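Local coordinates for protein ADP-ribosyltransferase (Staphylococcus aureus, PDB 1OJQ) that transfers ADP-ribose from NAD+ to protein targets, probably small GTPases of the Rho family as with other C3 exoenzymes, at residues E2-F6 against D79-Y84; K163-D168 against Q179-P184; P151-E157 against K202-V208. All coordinates share one frame; numbering follows the deposited sequence.

Interaction 1. Residues E2-F6 against D79-Y84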
# COMPACT_ATOMS: atom_id res chain seq x y z
N GLU A 2 -21.39 2.26 4.08
CA GLU A 2 -20.25 2.57 4.95
C GLU A 2 -18.92 2.11 4.37
O GLU A 2 -18.84 1.18 3.58
CB GLU A 2 -20.43 1.94 6.33
CG GLU A 2 -21.60 2.43 7.15
CD GLU A 2 -22.95 1.95 6.66
OE1 GLU A 2 -23.87 2.80 6.57
OE2 GLU A 2 -23.14 0.75 6.36
N THR A 3 -17.85 2.75 4.80
CA THR A 3 -16.48 2.29 4.58
C THR A 3 -16.14 1.25 5.62
O THR A 3 -16.51 1.42 6.79
CB THR A 3 -15.54 3.50 4.66
OG1 THR A 3 -15.92 4.36 3.56
CG2 THR A 3 -14.06 3.16 4.52
N LYS A 4 -15.46 0.18 5.22
CA LYS A 4 -15.03 -0.84 6.18
C LYS A 4 -13.67 -0.48 6.76
O LYS A 4 -12.83 0.12 6.08
CB LYS A 4 -14.91 -2.21 5.50
CG LYS A 4 -16.14 -2.64 4.72
CD LYS A 4 -17.18 -3.29 5.59
CE LYS A 4 -16.84 -4.67 6.11
NZ LYS A 4 -17.62 -5.06 7.32
N ASN A 5 -13.44 -0.86 8.01
CA ASN A 5 -12.13 -0.68 8.62
C ASN A 5 -11.91 -1.85 9.57
O ASN A 5 -12.72 -1.96 10.50
CB ASN A 5 -12.05 0.64 9.35
CG ASN A 5 -10.63 0.92 9.83
OD1 ASN A 5 -10.42 0.96 11.05
ND2 ASN A 5 -9.67 1.08 8.95
N PHE A 6 -10.90 -2.68 9.35
CA PHE A 6 -10.72 -3.92 10.10
C PHE A 6 -9.67 -3.83 11.19
O PHE A 6 -8.55 -3.37 10.93
CB PHE A 6 -10.32 -5.07 9.15
CG PHE A 6 -11.46 -5.41 8.20
CD1 PHE A 6 -12.51 -6.23 8.61
CD2 PHE A 6 -11.47 -4.90 6.91
CE1 PHE A 6 -13.54 -6.52 7.74
CE2 PHE A 6 -12.51 -5.19 6.04
CZ PHE A 6 -13.54 -6.00 6.45
N ASP A 79 -16.83 -3.27 -0.96
CA ASP A 79 -17.16 -2.11 -0.13
C ASP A 79 -16.03 -1.08 -0.24
O ASP A 79 -14.90 -1.47 -0.52
CB ASP A 79 -17.32 -2.43 1.35
CG ASP A 79 -18.31 -3.54 1.64
OD1 ASP A 79 -17.91 -4.71 1.83
OD2 ASP A 79 -19.52 -3.23 1.67
N SER A 80 -16.35 0.18 0.03
CA SER A 80 -15.27 1.14 0.30
C SER A 80 -14.51 0.60 1.51
O SER A 80 -15.14 0.08 2.44
CB SER A 80 -15.87 2.51 0.53
OG SER A 80 -14.96 3.40 1.15
N VAL A 81 -13.18 0.68 1.54
CA VAL A 81 -12.47 0.08 2.68
C VAL A 81 -11.14 0.79 2.94
O VAL A 81 -10.57 1.28 1.96
CB VAL A 81 -12.19 -1.42 2.42
CG1 VAL A 81 -11.41 -1.62 1.13
CG2 VAL A 81 -11.45 -2.08 3.58
N TYR A 82 -10.67 0.85 4.19
CA TYR A 82 -9.31 1.34 4.41
C TYR A 82 -8.29 0.20 4.37
O TYR A 82 -8.52 -0.87 4.93
CB TYR A 82 -9.14 2.01 5.78
CG TYR A 82 -9.63 3.45 5.79
CD1 TYR A 82 -10.86 3.77 6.32
CD2 TYR A 82 -8.83 4.45 5.24
CE1 TYR A 82 -11.30 5.09 6.32
CE2 TYR A 82 -9.25 5.77 5.23
CZ TYR A 82 -10.49 6.06 5.78
OH TYR A 82 -10.91 7.37 5.77
N VAL A 83 -7.17 0.44 3.72
CA VAL A 83 -6.03 -0.48 3.83
C VAL A 83 -4.84 0.34 4.33
O VAL A 83 -4.88 1.58 4.23
CB VAL A 83 -5.69 -1.19 2.52
CG1 VAL A 83 -6.86 -2.10 2.16
CG2 VAL A 83 -5.40 -0.24 1.37
N TYR A 84 -3.81 -0.35 4.81
CA TYR A 84 -2.69 0.31 5.45
C TYR A 84 -1.35 -0.12 4.88
O TYR A 84 -1.19 -1.24 4.39
CB TYR A 84 -2.72 -0.05 6.95
CG TYR A 84 -3.98 0.48 7.60
CD1 TYR A 84 -5.18 -0.23 7.62
CD2 TYR A 84 -3.95 1.72 8.22
CE1 TYR A 84 -6.31 0.30 8.24
CE2 TYR A 84 -5.06 2.26 8.83
CZ TYR A 84 -6.24 1.53 8.84
OH TYR A 84 -7.33 2.10 9.44
O HOH W 1 -19.13 0.80 0.80
O HOH W 2 -9.15 -2.11 7.20
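K4 is the residue through which the N-terminal segment docks on the start of strand 81-87. Its backbone straddles V81: K4 N gives a hydrogen bond of 2.8 Å to S80 O, and K4 O takes one of 3.0 Å from Y82 N. This single beta bridge is the tight middle of the contact. Beside it the hydroxyls T3 OG1 and S80 OG meet tip to tip at 2.8 Å, while T3 CG2, anti to its own backbone nitrogen, comes obliquely to Y82 CD1, 3.7 Å away. Further along, N5 CG lies anti to the backbone N (chi1 -172°), which carries ND2 to Y84 OH, where it donates a hydrogen bond of 2.6 Å. The hydroxyl lies close to the amide plane, although amide and ring planes are turned 61° apart. Inside, V81 CG2 touches the edge of the F6 ring at CE2, 4.1 Å away, and W15 of helix 9-23 packs against both residues.

Toward E2 the fit slackens. The E2 side chain turns away from 79-84, and the backbone E2 O reaches S80 N through a water. K4 still lays CG against D79 CB at 3.6 Å, but its bent chain then leads NZ off, leaving it 5.5 Å from D79 OD1, too far for a salt bridge; that oxygen is bonded to W15 NE1 instead. Past N5 the two backbones have moved apart, and a second water joins F6 N to Y82 O. Strand 81-87 is outermost in the mixed sheet, pairing with 152-158 (V81 with L158), and the N-terminal segment adds one bridge to this edge strand just before helix 9-23 begins.

Interaction 2. Residues K163-D168 against Q179-P184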
# COMPACT_ATOMS: atom_id res chain seq x y z
N LYS A 163 -10.23 -1.81 -8.43
CA LYS A 163 -9.49 -3.07 -8.59
C LYS A 163 -8.63 -3.33 -7.36
O LYS A 163 -7.90 -2.43 -6.92
CB LYS A 163 -8.61 -3.03 -9.83
CG LYS A 163 -9.39 -3.06 -11.14
CD LYS A 163 -8.44 -3.01 -12.33
CE LYS A 163 -9.19 -2.98 -13.65
NZ LYS A 163 -10.20 -1.87 -13.70
N ALA A 164 -8.69 -4.53 -6.81
CA ALA A 164 -7.86 -4.87 -5.65
C ALA A 164 -7.82 -6.39 -5.47
O ALA A 164 -8.86 -7.03 -5.63
CB ALA A 164 -8.40 -4.21 -4.40
N ALA A 165 -6.67 -6.96 -5.15
CA ALA A 165 -6.58 -8.40 -4.92
C ALA A 165 -6.33 -8.67 -3.44
O ALA A 165 -5.38 -8.14 -2.87
CB ALA A 165 -5.45 -9.07 -5.68
N TYR A 166 -7.18 -9.50 -2.83
CA TYR A 166 -6.84 -9.93 -1.47
C TYR A 166 -6.01 -11.20 -1.59
O TYR A 166 -6.52 -12.13 -2.22
CB TYR A 166 -8.06 -10.20 -0.62
CG TYR A 166 -7.80 -10.77 0.76
CD1 TYR A 166 -7.40 -9.94 1.81
CD2 TYR A 166 -7.96 -12.13 1.03
CE1 TYR A 166 -7.18 -10.48 3.07
CE2 TYR A 166 -7.75 -12.66 2.29
CZ TYR A 166 -7.35 -11.83 3.32
OH TYR A 166 -7.12 -12.33 4.58
N ILE A 167 -4.82 -11.19 -0.99
CA ILE A 167 -3.95 -12.32 -1.27
C ILE A 167 -3.52 -13.08 -0.04
O ILE A 167 -2.55 -13.85 -0.14
CB ILE A 167 -2.72 -11.81 -2.07
CG1 ILE A 167 -1.78 -10.92 -1.25
CG2 ILE A 167 -3.17 -11.11 -3.35
CD1 ILE A 167 -0.51 -10.56 -2.02
N ASP A 168 -4.18 -12.93 1.10
CA ASP A 168 -3.71 -13.65 2.28
C ASP A 168 -4.31 -15.06 2.35
O ASP A 168 -5.20 -15.32 3.16
CB ASP A 168 -4.03 -12.86 3.56
CG ASP A 168 -3.16 -13.30 4.72
OD1 ASP A 168 -2.28 -14.16 4.53
OD2 ASP A 168 -3.33 -12.77 5.84
N GLN A 179 -2.53 -10.12 5.99
CA GLN A 179 -3.80 -9.57 5.52
C GLN A 179 -3.58 -8.70 4.28
O GLN A 179 -4.19 -7.64 4.15
CB GLN A 179 -4.47 -8.78 6.65
CG GLN A 179 -4.93 -9.69 7.79
CD GLN A 179 -6.07 -10.62 7.40
OE1 GLN A 179 -6.30 -11.60 8.13
NE2 GLN A 179 -6.81 -10.38 6.34
N GLU A 180 -2.71 -9.14 3.38
CA GLU A 180 -2.29 -8.29 2.28
C GLU A 180 -3.36 -8.09 1.21
O GLU A 180 -4.03 -8.99 0.75
CB GLU A 180 -1.01 -8.83 1.62
CG GLU A 180 -0.52 -7.85 0.53
CD GLU A 180 0.89 -8.13 0.04
OE1 GLU A 180 1.59 -9.00 0.62
OE2 GLU A 180 1.31 -7.46 -0.94
N VAL A 181 -3.49 -6.83 0.81
CA VAL A 181 -4.27 -6.44 -0.37
C VAL A 181 -3.31 -5.87 -1.40
O VAL A 181 -2.54 -4.96 -1.03
CB VAL A 181 -5.36 -5.41 -0.01
CG1 VAL A 181 -6.01 -4.81 -1.23
CG2 VAL A 181 -6.38 -6.12 0.90
N LEU A 182 -3.30 -6.38 -2.61
CA LEU A 182 -2.40 -5.90 -3.66
C LEU A 182 -3.15 -4.94 -4.57
O LEU A 182 -4.18 -5.34 -5.11
CB LEU A 182 -1.84 -7.11 -4.40
CG LEU A 182 -0.65 -6.86 -5.32
CD1 LEU A 182 0.52 -6.30 -4.54
CD2 LEU A 182 -0.31 -8.14 -6.07
N LEU A 183 -2.69 -3.71 -4.77
CA LEU A 183 -3.33 -2.74 -5.65
C LEU A 183 -2.63 -2.62 -6.99
O LEU A 183 -1.42 -2.87 -7.09
CB LEU A 183 -3.38 -1.35 -4.96
CG LEU A 183 -3.96 -1.33 -3.54
CD1 LEU A 183 -3.88 0.07 -2.93
CD2 LEU A 183 -5.38 -1.87 -3.57
N PRO A 184 -3.34 -2.23 -8.04
CA PRO A 184 -2.78 -2.07 -9.37
C PRO A 184 -1.58 -1.14 -9.39
O PRO A 184 -1.46 -0.20 -8.60
CB PRO A 184 -3.89 -1.35 -10.15
CG PRO A 184 -5.14 -1.74 -9.44
CD PRO A 184 -4.78 -1.93 -8.00
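I167 lies obliquely across E180, and this pair, with Q179 next to it, supplies much of the interface between the two antiparallel segments. I167 CG1 is wedged between its own N and carbonyl carbon (chi1 68°); from there CD1 lies 3.5 Å from E180 CD, touching the extended side chain at its carboxylate carbon. The backbones bind the same two residues, I167 N donating to E180 O in an almost straight bond of 2.9 Å. I167 also touches I33 and T37 of helix 27-38.

Q179 adopts left-handed helical backbone angles, and its N donates 2.8 Å to D168 OD2, entering from well above the carboxylate plane. The other oxygen, D168 OD1, accepts from G177 N, so this one side chain secures two backbone N-H groups just ahead of the strand. The Q179 chain folds back at chi2 (-68°) and brings NE2 to the edge of the Y166 ring, 2.6 Å from Y166 OH; its OE1 is bonded to T13. D168 N is buried without a partner in the model, over the rim of the Y166 ring.

Beyond these residues, A165 and L182 form a hydrogen-bonded pair, with L182 N to A165 O the shorter bond at 2.7 Å, and P184 CG closes the end against K163 CB at 3.7 Å. E180, which binds NAD+, is thus held at its backbone by I167 N and flanked along its side chain by I167. That isoleucine offers the carboxylate carbon contacts alone, so its polar partner lies elsewhere, OE2 having a weak bond to S138.

Interaction 3. Residues P151-E157 against K202-V208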
# COMPACT_ATOMS: atom_id res chain seq x y z
N PRO A 151 7.55 3.68 11.73
CA PRO A 151 7.23 5.07 12.11
C PRO A 151 6.00 5.66 11.42
O PRO A 151 5.31 6.49 11.99
CB PRO A 151 8.45 5.87 11.63
CG PRO A 151 9.55 4.87 11.57
CD PRO A 151 8.87 3.60 11.09
N ILE A 152 5.73 5.24 10.19
CA ILE A 152 4.66 5.85 9.39
C ILE A 152 3.60 4.81 9.04
O ILE A 152 3.91 3.68 8.66
CB ILE A 152 5.25 6.46 8.12
CG1 ILE A 152 6.14 7.69 8.44
CG2 ILE A 152 4.22 6.83 7.08
CD1 ILE A 152 6.90 8.13 7.21
N GLU A 153 2.35 5.22 9.17
CA GLU A 153 1.23 4.42 8.67
C GLU A 153 0.51 5.20 7.58
O GLU A 153 -0.07 6.27 7.85
CB GLU A 153 0.27 4.10 9.79
CG GLU A 153 -0.96 3.29 9.36
CD GLU A 153 -1.97 3.23 10.50
OE1 GLU A 153 -2.85 4.10 10.53
OE2 GLU A 153 -1.87 2.32 11.36
N LEU A 154 0.57 4.69 6.36
CA LEU A 154 -0.19 5.23 5.23
C LEU A 154 -1.56 4.55 5.26
O LEU A 154 -1.65 3.33 5.08
CB LEU A 154 0.56 4.99 3.93
CG LEU A 154 -0.06 5.51 2.64
CD1 LEU A 154 -0.34 7.01 2.66
CD2 LEU A 154 0.85 5.16 1.46
N LYS A 155 -2.59 5.34 5.53
CA LYS A 155 -3.97 4.88 5.70
C LYS A 155 -4.77 5.29 4.49
O LYS A 155 -5.05 6.47 4.24
CB LYS A 155 -4.47 5.44 7.03
CG LYS A 155 -5.96 5.30 7.29
CD LYS A 155 -6.34 5.84 8.67
CE LYS A 155 -7.85 5.76 8.88
NZ LYS A 155 -8.25 6.42 10.17
N LEU A 156 -5.13 4.31 3.66
CA LEU A 156 -5.67 4.58 2.34
C LEU A 156 -7.13 4.18 2.19
O LEU A 156 -7.45 3.00 2.33
CB LEU A 156 -4.87 3.83 1.28
CG LEU A 156 -3.39 4.19 1.18
CD1 LEU A 156 -2.74 3.32 0.09
CD2 LEU A 156 -3.20 5.67 0.90
N GLU A 157 -8.01 5.14 1.91
CA GLU A 157 -9.41 4.80 1.65
C GLU A 157 -9.57 4.33 0.21
O GLU A 157 -9.33 5.11 -0.72
CB GLU A 157 -10.31 6.02 1.89
CG GLU A 157 -11.79 5.68 1.94
CD GLU A 157 -12.64 6.94 1.81
OE1 GLU A 157 -13.78 6.88 1.31
OE2 GLU A 157 -12.16 8.01 2.20
N LYS A 202 3.65 7.31 16.29
CA LYS A 202 3.39 6.88 14.92
C LYS A 202 2.91 8.08 14.11
O LYS A 202 2.15 8.91 14.61
CB LYS A 202 2.36 5.75 14.91
CG LYS A 202 2.28 4.98 13.60
CD LYS A 202 1.50 3.68 13.80
CE LYS A 202 -0.00 3.92 13.72
NZ LYS A 202 -0.79 2.67 14.00
N ILE A 203 3.37 8.20 12.87
CA ILE A 203 2.87 9.27 12.01
C ILE A 203 1.83 8.70 11.04
O ILE A 203 2.14 7.80 10.25
CB ILE A 203 4.03 9.95 11.26
CG1 ILE A 203 5.09 10.50 12.22
CG2 ILE A 203 3.53 11.04 10.32
CD1 ILE A 203 6.41 10.82 11.55
N ILE A 204 0.60 9.21 11.08
CA ILE A 204 -0.43 8.66 10.20
C ILE A 204 -0.75 9.62 9.05
O ILE A 204 -1.16 10.77 9.24
CB ILE A 204 -1.69 8.32 11.02
CG1 ILE A 204 -1.41 7.37 12.20
CG2 ILE A 204 -2.79 7.76 10.12
CD1 ILE A 204 -2.67 6.87 12.88
N ILE A 205 -0.54 9.14 7.83
CA ILE A 205 -0.87 9.87 6.61
C ILE A 205 -2.16 9.27 6.06
O ILE A 205 -2.16 8.11 5.66
CB ILE A 205 0.24 9.78 5.54
CG1 ILE A 205 1.61 10.21 6.07
CG2 ILE A 205 -0.16 10.54 4.28
CD1 ILE A 205 2.80 9.85 5.21
N THR A 206 -3.26 10.03 6.10
CA THR A 206 -4.55 9.53 5.64
C THR A 206 -4.79 10.03 4.22
O THR A 206 -4.57 11.21 3.96
CB THR A 206 -5.70 10.00 6.53
OG1 THR A 206 -5.48 9.52 7.87
CG2 THR A 206 -7.02 9.42 6.01
N ALA A 207 -5.18 9.16 3.30
CA ALA A 207 -5.33 9.56 1.90
C ALA A 207 -6.46 8.80 1.21
O ALA A 207 -6.90 7.73 1.65
CB ALA A 207 -4.02 9.33 1.15
N VAL A 208 -6.92 9.34 0.09
CA VAL A 208 -7.95 8.71 -0.72
C VAL A 208 -7.42 8.26 -2.08
O VAL A 208 -6.89 9.08 -2.82
CB VAL A 208 -9.11 9.70 -0.93
CG1 VAL A 208 -10.24 9.04 -1.70
CG2 VAL A 208 -9.56 10.18 0.44
O HOH W 3 -7.79 9.09 9.48
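E153 stretches out straight from its strand, CG opposite the backbone nitrogen (chi1 179°), while K202 kinks at chi3 (83°), and the two ends meet obliquely in a salt bridge of 2.9 Å between K202 NZ and E153 OE2. The ammonium stands above the carboxylate plane, and OE2 also accepts from S143 OG. The E153 and I204 side chains lie side by side, with E153 OE1 3.6 Å from I204 CD1. K155, extended throughout, lies alongside T206; one water bridges K155 NZ and T206 OG1, and the lysine also makes a cation-pi contact with Y82.

The opposite face is apolar. I152 CG2 packs on I205 CD1 at 3.8 Å, L154 CD1 reaches I205 CG2, and L156 CD2 meets A207 CB, with Y189 and V191 of strand 187-196 continuing this layer.

Six backbone hydrogen bonds join the strands, from I203 N to P151 O (2.7 Å) through to E157 N to A207 O (2.8 Å). Partners thus alternate as expected for parallel strands, here turned only 17° from each other. This is the one parallel pairing in the mixed five-stranded sheet of the ADP-ribosyltransferase fold.

Overall arrangement
Interactions 1 and 3 share a sheet: strand 81-87 pairs with 152-158 through V83 O and L156 N (2.8 Å), and Y84 CE2 sits 3.3 Å from E153 OE1. Interaction 2 belongs to the three-stranded sheet, which meets interaction 1 where V83 CG1 packs on V181 CB at 4.2 Å. Interaction 1 thus touches both of the others, about 13 Å from each between centres; interactions 2 and 3, with centres about 17 Å apart, do not touch. Residues that bind NAD+ lie in or beside all three contacts: E180 lies within interaction 2, the side chain of Q140 is about 4 Å from that of Y84 and about 5 Å from that of Q179, and that of L86 is about 4 Å from that of E153.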